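Local coordinates for protein benzoylformate Decarboxylase (Polynucleobacter necessarius, PDB 4K9Q) that probably decarboxylates benzoylformate to benzaldehyde, using thiamine diphosphate held with the help of a magnesium ion, at residues E6-F9 / D10-K14; K33-P36 / S37-Y41; S157-L160 / D161-E164; I439-G442 / V443-T447. All coordinates share one frame; numbering follows the deposited sequence.

Contact 1 (E6-F9 / D10-K14); sequences EITF and DLLRK
Arg-13 reaches back along the helix over the backbone of Phe-9. Its CG leaves CB anti to the carbonyl carbon (chi1 -76°), and the chain runs extended from there to NE, which carries CG past Phe-9 O at 3.5 Å and brings NH1 to 3.9 Å from Phe-9 CB. At that point NH1 serves two partners. It makes a weak, strongly bent bond to Asp-10 OD1 (2.9 Å, N-H...O angle 120°) that is also a salt bridge, and it donates a hydrogen bond to a water in the plane of the guanidinium, at its edge. The same water donates to Glu-6 O at 2.9 Å. Glu-6 O thus takes two bonds, the second from Asp-10 N at 3.0 Å, while the Asp-10 carboxylate lies alongside with OD2 3.7 Å from that oxygen. Glu-6 OE2 and Asp-10 OD2 stand 4.7 Å apart, and their mutual repulsion is probably eased by Arg-2, which pairs with Glu-6, and by Arg-13, whose NE has its own salt bridge to Asp-38. On a more buried flank Thr-8 CG2 comes to 4.3 Å from Leu-12 CD1, with Thr-8 OG1 tied back to Val-4 O. The Phe-9 ring meets Phe-39 edge-to-face and also touches the ring of Phe-31. Successive i to i+4 backbone bonds, from Asp-10 N to Glu-6 O through Arg-13 N to Phe-9 O, hold these positions in step. This is an amphipathic alpha-helix, the first of the N-terminal thiamine diphosphate-binding domain, with a charged outer side and an apolar face turned to the aromatic side chains and helix 135-147.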
loop_
_atom_site.group_PDB
_atom_site.type_symbol
_atom_site.label_atom_id
_atom_site.label_comp_id
_atom_site.label_asym_id
_atom_site.label_seq_id
_atom_site.Cartn_x
_atom_site.Cartn_y
_atom_site.Cartn_z
ATOM N N GLU A 6 -30.492 -10.777 -4.771
ATOM C CA GLU A 6 -31.759 -10.553 -4.081
ATOM C C GLU A 6 -31.535 -10.187 -2.609
ATOM O O GLU A 6 -32.152 -9.260 -2.090
ATOM C CB GLU A 6 -32.699 -11.759 -4.203
ATOM C CG GLU A 6 -34.099 -11.440 -3.704
ATOM C CD GLU A 6 -35.102 -12.551 -3.951
ATOM O OE1 GLU A 6 -34.757 -13.540 -4.630
ATOM O OE2 GLU A 6 -36.241 -12.430 -3.455
ATOM N N ILE A 7 -30.640 -10.911 -1.947
ATOM C CA ILE A 7 -30.329 -10.651 -0.542
ATOM C C ILE A 7 -29.702 -9.270 -0.337
ATOM O O ILE A 7 -30.011 -8.567 0.623
ATOM C CB ILE A 7 -29.414 -11.745 0.010
ATOM C CG1 ILE A 7 -30.149 -13.089 -0.062
ATOM C CG2 ILE A 7 -28.955 -11.414 1.433
ATOM C CD1 ILE A 7 -29.251 -14.291 0.147
ATOM N N THR A 8 -28.817 -8.887 -1.253
ATOM C CA THR A 8 -28.134 -7.602 -1.154
ATOM C C THR A 8 -29.106 -6.437 -1.339
ATOM O O THR A 8 -29.079 -5.463 -0.578
ATOM C CB THR A 8 -26.989 -7.514 -2.184
ATOM O OG1 THR A 8 -26.038 -8.559 -1.929
ATOM C CG2 THR A 8 -26.292 -6.159 -2.101
ATOM N N PHE A 9 -29.966 -6.522 -2.350
ATOM C CA PHE A 9 -30.929 -5.453 -2.557
ATOM C C PHE A 9 -31.904 -5.364 -1.379
ATOM O O PHE A 9 -32.280 -4.260 -0.962
ATOM C CB PHE A 9 -31.643 -5.591 -3.907
ATOM C CG PHE A 9 -30.881 -4.974 -5.045
ATOM C CD1 PHE A 9 -31.075 -3.644 -5.381
ATOM C CD2 PHE A 9 -29.956 -5.714 -5.763
ATOM C CE1 PHE A 9 -30.360 -3.064 -6.426
ATOM C CE2 PHE A 9 -29.240 -5.141 -6.803
ATOM C CZ PHE A 9 -29.444 -3.817 -7.132
ATOM N N ASP A 10 -32.268 -6.511 -0.810
ATOM C CA ASP A 10 -33.114 -6.506 0.387
ATOM C C ASP A 10 -32.430 -5.824 1.581
ATOM O O ASP A 10 -33.066 -5.082 2.333
ATOM C CB ASP A 10 -33.571 -7.914 0.756
ATOM C CG ASP A 10 -34.861 -8.318 0.048
ATOM O OD1 ASP A 10 -35.560 -7.439 -0.511
ATOM O OD2 ASP A 10 -35.179 -9.524 0.071
ATOM N N LEU A 11 -31.133 -6.068 1.753
ATOM C CA LEU A 11 -30.366 -5.351 2.771
ATOM C C LEU A 11 -30.392 -3.844 2.521
ATOM O O LEU A 11 -30.614 -3.050 3.435
ATOM C CB LEU A 11 -28.917 -5.859 2.825
ATOM C CG LEU A 11 -27.971 -5.052 3.718
ATOM C CD1 LEU A 11 -28.361 -5.204 5.185
ATOM C CD2 LEU A 11 -26.538 -5.496 3.508
ATOM N N LEU A 12 -30.168 -3.451 1.273
ATOM C CA LEU A 12 -30.121 -2.040 0.936
ATOM C C LEU A 12 -31.466 -1.380 1.221
ATOM O O LEU A 12 -31.518 -0.245 1.678
ATOM C CB LEU A 12 -29.677 -1.854 -0.519
ATOM C CG LEU A 12 -28.209 -2.227 -0.765
ATOM C CD1 LEU A 12 -27.882 -2.162 -2.249
ATOM C CD2 LEU A 12 -27.265 -1.330 0.049
ATOM N N ARG A 13 -32.560 -2.104 0.982
ATOM C CA ARG A 13 -33.882 -1.600 1.352
ATOM C C ARG A 13 -33.977 -1.361 2.851
ATOM O O ARG A 13 -34.457 -0.314 3.290
ATOM C CB ARG A 13 -34.973 -2.591 0.944
ATOM C CG ARG A 13 -35.263 -2.579 -0.527
ATOM C CD ARG A 13 -36.396 -3.543 -0.868
ATOM N NE ARG A 13 -36.569 -3.574 -2.308
ATOM C CZ ARG A 13 -36.033 -4.486 -3.102
ATOM N NH1 ARG A 13 -35.309 -5.475 -2.592
ATOM N NH2 ARG A 13 -36.227 -4.407 -4.407
ATOM N N LYS A 14 -33.522 -2.336 3.633
ATOM C CA LYS A 14 -33.544 -2.234 5.082
ATOM C C LYS A 14 -32.709 -1.048 5.574
ATOM O O LYS A 14 -33.117 -0.331 6.491
ATOM C CB LYS A 14 -33.051 -3.547 5.700
ATOM C CG LYS A 14 -32.974 -3.551 7.214
ATOM C CD LYS A 14 -34.337 -3.355 7.840
ATOM C CE LYS A 14 -34.285 -3.632 9.338
ATOM N NZ LYS A 14 -35.638 -3.515 9.956
HETATM O O HOH W 1 -34.271 -8.024 -3.678
#

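Contact 2 (K33-P36 / S37-Y41); sequences KDFP and SDFNY
Phe-35 turns the face of its ring to the edge of Tyr-41 in a T-shaped pair, centroids 5.8 Å apart and planes at 81°. Tyr-41 CB sits over that face too, a CH-pi contact 4.1 Å from the centroid, while Pro-36 CD lies over the opposite face. CG of Phe-35, anti to the backbone N (chi1 -164°), swings the ring back over the strand that follows.

Apolar packing continues from there. Phe-35 CE1 meets Phe-39 CB at 3.5 Å, and Pro-36 CG touches Phe-39 CD1 at 3.6 Å, so Phe-39 is packed by two consecutive residues, Phe-35 and Pro-36. A glycine in place of Phe-35 would probably open a gap between Phe-39 CB and Tyr-41 CB and leave the Tyr-41 ring edge without its aromatic partner.

The backbone makes a type I beta turn from Pro-36 to Phe-39, closed by Phe-39 N to Pro-36 O at 3.1 Å. It delivers the chain into 40-43, an outermost strand of the N-terminal parallel sheet, where the backbone of Asn-40 bonds to Thr-18 and Val-20.

Among the polar groups, Asp-38 OD1 rests 3.4 Å from Pro-36 CB, its carboxylate being held by Arg-13. Lys-33 NZ bridges to Asp-34 OD2 from above the carboxylate plane, and Asp-34 OD1 bonds to Asn-473 of the second subunit, whose Pro-475 packs on both Phe-35 and Tyr-41.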
loop_
_atom_site.group_PDB
_atom_site.type_symbol
_atom_site.label_atom_id
_atom_site.label_comp_id
_atom_site.label_asym_id
_atom_site.label_seq_id
_atom_site.Cartn_x
_atom_site.Cartn_y
_atom_site.Cartn_z
ATOM N N LYS A 33 -28.845 -6.127 -13.545
ATOM C CA LYS A 33 -29.904 -6.915 -14.165
ATOM C C LYS A 33 -31.225 -6.774 -13.407
ATOM O O LYS A 33 -31.253 -6.872 -12.179
ATOM C CB LYS A 33 -29.468 -8.384 -14.214
ATOM C CG LYS A 33 -30.564 -9.364 -14.603
ATOM C CD LYS A 33 -29.988 -10.774 -14.677
ATOM C CE LYS A 33 -31.062 -11.809 -14.930
ATOM N NZ LYS A 33 -31.998 -11.914 -13.780
ATOM N N ASP A 34 -32.311 -6.550 -14.145
ATOM C CA ASP A 34 -33.639 -6.379 -13.558
ATOM C C ASP A 34 -33.628 -5.358 -12.419
ATOM O O ASP A 34 -34.225 -5.575 -11.368
ATOM C CB ASP A 34 -34.175 -7.719 -13.052
ATOM C CG ASP A 34 -34.456 -8.701 -14.177
ATOM O OD1 ASP A 34 -34.910 -8.257 -15.251
ATOM O OD2 ASP A 34 -34.219 -9.913 -13.984
ATOM N N PHE A 35 -32.937 -4.245 -12.633
ATOM C CA PHE A 35 -32.845 -3.209 -11.619
ATOM C C PHE A 35 -34.245 -2.902 -11.083
ATOM O O PHE A 35 -35.171 -2.667 -11.859
ATOM C CB PHE A 35 -32.196 -1.953 -12.199
ATOM C CG PHE A 35 -31.713 -0.997 -11.151
ATOM C CD1 PHE A 35 -32.472 0.106 -10.795
ATOM C CD2 PHE A 35 -30.509 -1.218 -10.504
ATOM C CE1 PHE A 35 -32.027 0.983 -9.820
ATOM C CE2 PHE A 35 -30.062 -0.351 -9.525
ATOM C CZ PHE A 35 -30.825 0.750 -9.184
ATOM N N PRO A 36 -34.419 -2.955 -9.753
ATOM C CA PRO A 36 -35.791 -2.882 -9.235
ATOM C C PRO A 36 -36.374 -1.481 -9.265
ATOM O O PRO A 36 -35.654 -0.485 -9.153
ATOM C CB PRO A 36 -35.657 -3.386 -7.794
ATOM C CG PRO A 36 -34.236 -3.163 -7.433
ATOM C CD PRO A 36 -33.439 -3.286 -8.706
ATOM N N SER A 37 -37.693 -1.424 -9.413
ATOM C CA SER A 37 -38.408 -0.171 -9.599
ATOM C C SER A 37 -38.441 0.700 -8.355
ATOM O O SER A 37 -38.707 1.904 -8.443
ATOM C CB SER A 37 -39.841 -0.464 -10.059
ATOM O OG SER A 37 -40.427 -1.444 -9.221
ATOM N N ASP A 38 -38.180 0.109 -7.192
ATOM C CA ASP A 38 -38.160 0.907 -5.973
ATOM C C ASP A 38 -36.776 1.481 -5.665
ATOM O O ASP A 38 -36.593 2.148 -4.654
ATOM C CB ASP A 38 -38.742 0.145 -4.775
ATOM C CG ASP A 38 -37.975 -1.122 -4.436
ATOM O OD1 ASP A 38 -37.370 -1.747 -5.331
ATOM O OD2 ASP A 38 -38.003 -1.505 -3.252
ATOM N N PHE A 39 -35.812 1.211 -6.541
ATOM C CA PHE A 39 -34.511 1.876 -6.467
ATOM C C PHE A 39 -34.454 2.875 -7.614
ATOM O O PHE A 39 -35.227 2.772 -8.569
ATOM C CB PHE A 39 -33.376 0.866 -6.616
ATOM C CG PHE A 39 -33.084 0.084 -5.364
ATOM C CD1 PHE A 39 -34.058 -0.720 -4.788
ATOM C CD2 PHE A 39 -31.828 0.141 -4.773
ATOM C CE1 PHE A 39 -33.789 -1.427 -3.641
ATOM C CE2 PHE A 39 -31.551 -0.566 -3.635
ATOM C CZ PHE A 39 -32.533 -1.356 -3.062
ATOM N N ASN A 40 -33.551 3.842 -7.514
ATOM C CA ASN A 40 -33.329 4.801 -8.594
ATOM C C ASN A 40 -31.906 4.668 -9.105
ATOM O O ASN A 40 -30.968 4.693 -8.315
ATOM C CB ASN A 40 -33.549 6.228 -8.103
ATOM C CG ASN A 40 -35.019 6.604 -8.030
ATOM O OD1 ASN A 40 -35.842 6.104 -8.796
ATOM N ND2 ASN A 40 -35.352 7.505 -7.115
ATOM N N TYR A 41 -31.749 4.504 -10.413
ATOM C CA TYR A 41 -30.430 4.525 -11.039
ATOM C C TYR A 41 -30.282 5.845 -11.766
ATOM O O TYR A 41 -31.151 6.229 -12.563
ATOM C CB TYR A 41 -30.276 3.375 -12.030
ATOM C CG TYR A 41 -28.894 3.273 -12.639
ATOM C CD1 TYR A 41 -28.559 3.997 -13.777
ATOM C CD2 TYR A 41 -27.919 2.458 -12.071
ATOM C CE1 TYR A 41 -27.302 3.910 -14.331
ATOM C CE2 TYR A 41 -26.655 2.358 -12.626
ATOM C CZ TYR A 41 -26.353 3.087 -13.760
ATOM O OH TYR A 41 -25.099 3.003 -14.323
#

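Contact 3 (S157-L160 / D161-E164); sequences SLPL and DDWE
Trp-163 presents the edge of its indole to the end of the strand before it: Trp-163 CZ2 lies 3.8 Å from Leu-158 CD1, and at the other end of the ring system Trp-163 CD1 comes to 3.5 Å from Leu-160 O. Between these points Trp-163 NE1 donates to a water at 2.9 Å, in the plane of the ring, and that water donates to Leu-158 O. The turn itself is closed by Asp-162 N to Pro-159 O at 3.1 Å, nearly straight at the hydrogen (167°) but arriving from above the carbonyl plane. Pro-159 O takes a second bond from a water that also serves Asp-162 OD2, and a third water spans Leu-160 O and Glu-164 N. Three successive carbonyls are therefore each bridged to the following loop through one solvent molecule. The proline ring is flanked by both acids, with Pro-159 CB 3.5 Å from Asp-161 OD1 and Pro-159 CD 3.7 Å from Asp-162 OD2.

In the next shell the side chain of Arg-101 makes a salt bridge with Asp-162 that probably offsets its negative charge in this buried place, while the amide N of Arg-101 satisfies Asp-161 OD1 and Thr-30 bonds to Leu-160 O. Around the indole lie Phe-31, Val-135 and Phe-139, together with Thr-8. The turn thus lies at the edge of the indole, at the end of strand 154-159 in the parallel sheet of the N-terminal thiamine diphosphate-binding domain, where the tryptophan fills the space between the sheet and helices 4-15 and 135-147.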
loop_
_atom_site.group_PDB
_atom_site.type_symbol
_atom_site.label_atom_id
_atom_site.label_comp_id
_atom_site.label_asym_id
_atom_site.label_seq_id
_atom_site.Cartn_x
_atom_site.Cartn_y
_atom_site.Cartn_z
ATOM N N SER A 157 -14.984 -4.050 -4.312
ATOM C CA SER A 157 -14.732 -4.624 -5.620
ATOM C C SER A 157 -15.510 -5.931 -5.694
ATOM O O SER A 157 -15.295 -6.830 -4.877
ATOM C CB SER A 157 -13.231 -4.886 -5.774
ATOM O OG SER A 157 -12.954 -5.571 -6.978
ATOM N N LEU A 158 -16.397 -6.044 -6.679
ATOM C CA LEU A 158 -17.404 -7.102 -6.704
ATOM C C LEU A 158 -17.358 -7.934 -7.995
ATOM O O LEU A 158 -17.851 -7.513 -9.036
ATOM C CB LEU A 158 -18.792 -6.471 -6.493
ATOM C CG LEU A 158 -18.885 -5.703 -5.156
ATOM C CD1 LEU A 158 -20.012 -4.722 -5.142
ATOM C CD2 LEU A 158 -18.982 -6.657 -3.977
ATOM N N PRO A 159 -16.744 -9.120 -7.933
ATOM C CA PRO A 159 -16.670 -9.986 -9.123
ATOM C C PRO A 159 -18.050 -10.269 -9.736
ATOM O O PRO A 159 -18.990 -10.580 -9.016
ATOM C CB PRO A 159 -16.040 -11.269 -8.575
ATOM C CG PRO A 159 -15.174 -10.786 -7.445
ATOM C CD PRO A 159 -15.953 -9.657 -6.807
ATOM N N LEU A 160 -18.152 -10.193 -11.059
ATOM C CA LEU A 160 -19.456 -10.157 -11.728
ATOM C C LEU A 160 -20.259 -11.439 -11.563
ATOM O O LEU A 160 -21.488 -11.426 -11.649
ATOM C CB LEU A 160 -19.280 -9.837 -13.218
ATOM C CG LEU A 160 -18.598 -10.921 -14.054
ATOM C CD1 LEU A 160 -19.658 -11.817 -14.684
ATOM C CD2 LEU A 160 -17.734 -10.279 -15.129
ATOM N N ASP A 161 -19.555 -12.538 -11.341
ATOM C CA ASP A 161 -20.197 -13.845 -11.238
ATOM C C ASP A 161 -20.837 -14.116 -9.877
ATOM O O ASP A 161 -21.561 -15.102 -9.727
ATOM C CB ASP A 161 -19.219 -14.975 -11.611
ATOM C CG ASP A 161 -17.940 -14.980 -10.762
ATOM O OD1 ASP A 161 -17.396 -13.901 -10.433
ATOM O OD2 ASP A 161 -17.457 -16.095 -10.445
ATOM N N ASP A 162 -20.585 -13.254 -8.890
ATOM C CA ASP A 162 -21.105 -13.503 -7.546
ATOM C C ASP A 162 -22.629 -13.356 -7.479
ATOM O O ASP A 162 -23.294 -14.067 -6.717
ATOM C CB ASP A 162 -20.492 -12.538 -6.524
ATOM C CG ASP A 162 -19.028 -12.837 -6.209
ATOM O OD1 ASP A 162 -18.461 -13.828 -6.718
ATOM O OD2 ASP A 162 -18.451 -12.059 -5.425
ATOM N N TRP A 163 -23.169 -12.428 -8.266
ATOM C CA TRP A 163 -24.538 -11.962 -8.087
ATOM C C TRP A 163 -25.612 -13.024 -8.259
ATOM O O TRP A 163 -26.632 -12.981 -7.574
ATOM C CB TRP A 163 -24.821 -10.762 -9.003
ATOM C CG TRP A 163 -23.954 -9.604 -8.657
ATOM C CD1 TRP A 163 -22.894 -9.118 -9.374
ATOM C CD2 TRP A 163 -24.043 -8.801 -7.476
ATOM N NE1 TRP A 163 -22.328 -8.051 -8.711
ATOM C CE2 TRP A 163 -23.015 -7.838 -7.544
ATOM C CE3 TRP A 163 -24.893 -8.804 -6.363
ATOM C CZ2 TRP A 163 -22.819 -6.887 -6.545
ATOM C CZ3 TRP A 163 -24.701 -7.853 -5.381
ATOM C CH2 TRP A 163 -23.671 -6.910 -5.477
ATOM N N GLU A 164 -25.379 -13.964 -9.171
ATOM C CA GLU A 164 -26.362 -15.004 -9.482
ATOM C C GLU A 164 -26.231 -16.237 -8.594
ATOM O O GLU A 164 -27.011 -17.185 -8.726
ATOM C CB GLU A 164 -26.214 -15.445 -10.939
ATOM C CG GLU A 164 -24.881 -16.128 -11.227
ATOM C CD GLU A 164 -24.756 -16.609 -12.663
ATOM O OE1 GLU A 164 -23.675 -17.124 -13.016
ATOM O OE2 GLU A 164 -25.728 -16.478 -13.437
HETATM O O HOH W 2 -20.231 -6.508 -9.938
HETATM O O HOH W 3 -19.341 -9.548 -6.131
HETATM O O HOH W 4 -23.737 -13.154 -11.466
#

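Contact 4 (I439-G442 / V443-T447); sequences IYTG and VQQKT
Gln-444 lays its CG over one face of the Tyr-440 ring, a CH-pi contact 3.6 Å from the centroid and 17° off the normal. The glutamine chain is bent at chi2 (-63°), which carries the amide out past the rim on the side of CE1 and the hydroxyl, its plane 28° from that of the phenol and NE2 3.5 Å from Tyr-440 CE1. An alanine at Tyr-440, without the face that Gln-444 CG rests on, would probably leave that side chain less fixed and deprive Pro-480 O of the second subunit of the hydroxyl bonded to it.

Apolar contacts are lighter. Thr-441 and Gln-445 run side by side, CG2 to CG 3.9 Å, and Ile-439 CG2 lies 4.2 Å from Val-443 CG2.

The backbone bonds are those of a helix near its end. Val-443, Gln-444 and Gln-445 give their N-H to the carbonyls four residues back, and a Schellman motif follows. Lys-446 takes a positive phi and Lys-446 N bonds to Val-443 O, while Thr-447 N reaches Gly-442 O at 3.0 Å, in the carbonyl plane. Thr-447 OG1 presses to 3.1 Å from Gly-442 CA, where any side chain on that glycine would meet it.

Thr-441 OG1 bonds to Leu-43 O of the N-terminal domain, and Thr-447 packs on helix 403-417. Carbonyls of the last turn that would lack helical partners are thus partly met by the returning chain, and the polar tips of the buried Tyr-440 and Thr-441 spend their bonds on joining this C-terminal domain helix to a second subunit and a second domain.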
loop_
_atom_site.group_PDB
_atom_site.type_symbol
_atom_site.label_atom_id
_atom_site.label_comp_id
_atom_site.label_asym_id
_atom_site.label_seq_id
_atom_site.Cartn_x
_atom_site.Cartn_y
_atom_site.Cartn_z
ATOM N N ILE A 439 -23.643 18.069 -16.792
ATOM C CA ILE A 439 -24.834 18.775 -17.271
ATOM C C ILE A 439 -25.877 17.802 -17.822
ATOM O O ILE A 439 -27.083 17.959 -17.596
ATOM C CB ILE A 439 -24.469 19.806 -18.361
ATOM C CG1 ILE A 439 -23.520 20.863 -17.786
ATOM C CG2 ILE A 439 -25.722 20.472 -18.916
ATOM C CD1 ILE A 439 -22.975 21.814 -18.842
ATOM N N TYR A 440 -25.406 16.783 -18.534
ATOM C CA TYR A 440 -26.289 15.793 -19.127
ATOM C C TYR A 440 -27.211 15.167 -18.088
ATOM O O TYR A 440 -28.399 14.984 -18.327
ATOM C CB TYR A 440 -25.469 14.707 -19.816
ATOM C CG TYR A 440 -26.308 13.687 -20.558
ATOM C CD1 TYR A 440 -27.002 14.039 -21.718
ATOM C CD2 TYR A 440 -26.403 12.377 -20.108
ATOM C CE1 TYR A 440 -27.770 13.106 -22.403
ATOM C CE2 TYR A 440 -27.161 11.437 -20.787
ATOM C CZ TYR A 440 -27.843 11.806 -21.929
ATOM O OH TYR A 440 -28.590 10.846 -22.581
ATOM N N THR A 441 -26.659 14.829 -16.929
ATOM C CA THR A 441 -27.461 14.191 -15.890
ATOM C C THR A 441 -28.512 15.163 -15.371
ATOM O O THR A 441 -29.658 14.781 -15.139
ATOM C CB THR A 441 -26.578 13.685 -14.736
ATOM O OG1 THR A 441 -25.644 12.730 -15.255
ATOM C CG2 THR A 441 -27.437 13.007 -13.670
ATOM N N GLY A 442 -28.120 16.418 -15.193
ATOM C CA GLY A 442 -29.063 17.459 -14.811
ATOM C C GLY A 442 -30.231 17.526 -15.788
ATOM O O GLY A 442 -31.388 17.554 -15.393
ATOM N N VAL A 443 -29.924 17.568 -17.075
ATOM C CA VAL A 443 -30.965 17.657 -18.095
ATOM C C VAL A 443 -31.857 16.409 -18.102
ATOM O O VAL A 443 -33.089 16.511 -18.085
ATOM C CB VAL A 443 -30.359 17.910 -19.484
ATOM C CG1 VAL A 443 -31.439 17.885 -20.540
ATOM C CG2 VAL A 443 -29.654 19.268 -19.494
ATOM N N GLN A 444 -31.235 15.237 -18.110
ATOM C CA GLN A 444 -31.977 13.986 -18.204
ATOM C C GLN A 444 -32.853 13.728 -16.982
ATOM O O GLN A 444 -33.942 13.161 -17.106
ATOM C CB GLN A 444 -31.027 12.804 -18.448
ATOM C CG GLN A 444 -30.386 12.812 -19.819
ATOM C CD GLN A 444 -31.403 12.667 -20.926
ATOM O OE1 GLN A 444 -32.311 11.838 -20.847
ATOM N NE2 GLN A 444 -31.271 13.484 -21.957
ATOM N N GLN A 445 -32.381 14.146 -15.806
ATOM C CA GLN A 445 -33.141 13.983 -14.569
ATOM C C GLN A 445 -34.103 15.149 -14.324
ATOM O O GLN A 445 -34.891 15.120 -13.380
ATOM C CB GLN A 445 -32.202 13.822 -13.365
ATOM C CG GLN A 445 -31.282 12.609 -13.438
ATOM C CD GLN A 445 -32.035 11.283 -13.380
ATOM O OE1 GLN A 445 -32.989 11.126 -12.616
ATOM N NE2 GLN A 445 -31.607 10.327 -14.193
ATOM N N LYS A 446 -34.028 16.162 -15.183
ATOM C CA LYS A 446 -34.834 17.381 -15.056
ATOM C C LYS A 446 -34.640 18.082 -13.709
ATOM O O LYS A 446 -35.585 18.623 -13.136
ATOM C CB LYS A 446 -36.317 17.075 -15.320
ATOM C CG LYS A 446 -36.561 16.490 -16.701
ATOM C CD LYS A 446 -38.033 16.196 -16.943
ATOM C CE LYS A 446 -38.247 15.717 -18.367
ATOM N NZ LYS A 446 -37.411 14.519 -18.678
ATOM N N THR A 447 -33.406 18.094 -13.219
ATOM C CA THR A 447 -33.089 18.828 -11.992
ATOM C C THR A 447 -33.124 20.333 -12.228
ATOM O O THR A 447 -32.742 20.825 -13.307
ATOM C CB THR A 447 -31.692 18.450 -11.418
ATOM O OG1 THR A 447 -30.690 18.646 -12.425
ATOM C CG2 THR A 447 -31.670 16.993 -10.969
#

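The contacts follow in series along the chain. Contacts 1, 2 and 3 cluster in the N-terminal thiamine diphosphate-binding domain, and contact 4 lies in the C-terminal one. Contacts 2 and 3 both reach the N-terminal parallel sheet, centres about 17 Å apart. Contact 1, on helix 4-15, touches both, its centre about 12 Å from that of contact 2 and about 15 Å from that of contact 3. Contact 4 is about 28 Å from contact 1 and about 30 Å from contact 3, centre to centre; its nearest atoms are about 4 Å from contact 2, without touching. These two also touch the second subunit, in keeping with a family whose cofactor sites form where such domains of paired subunits meet.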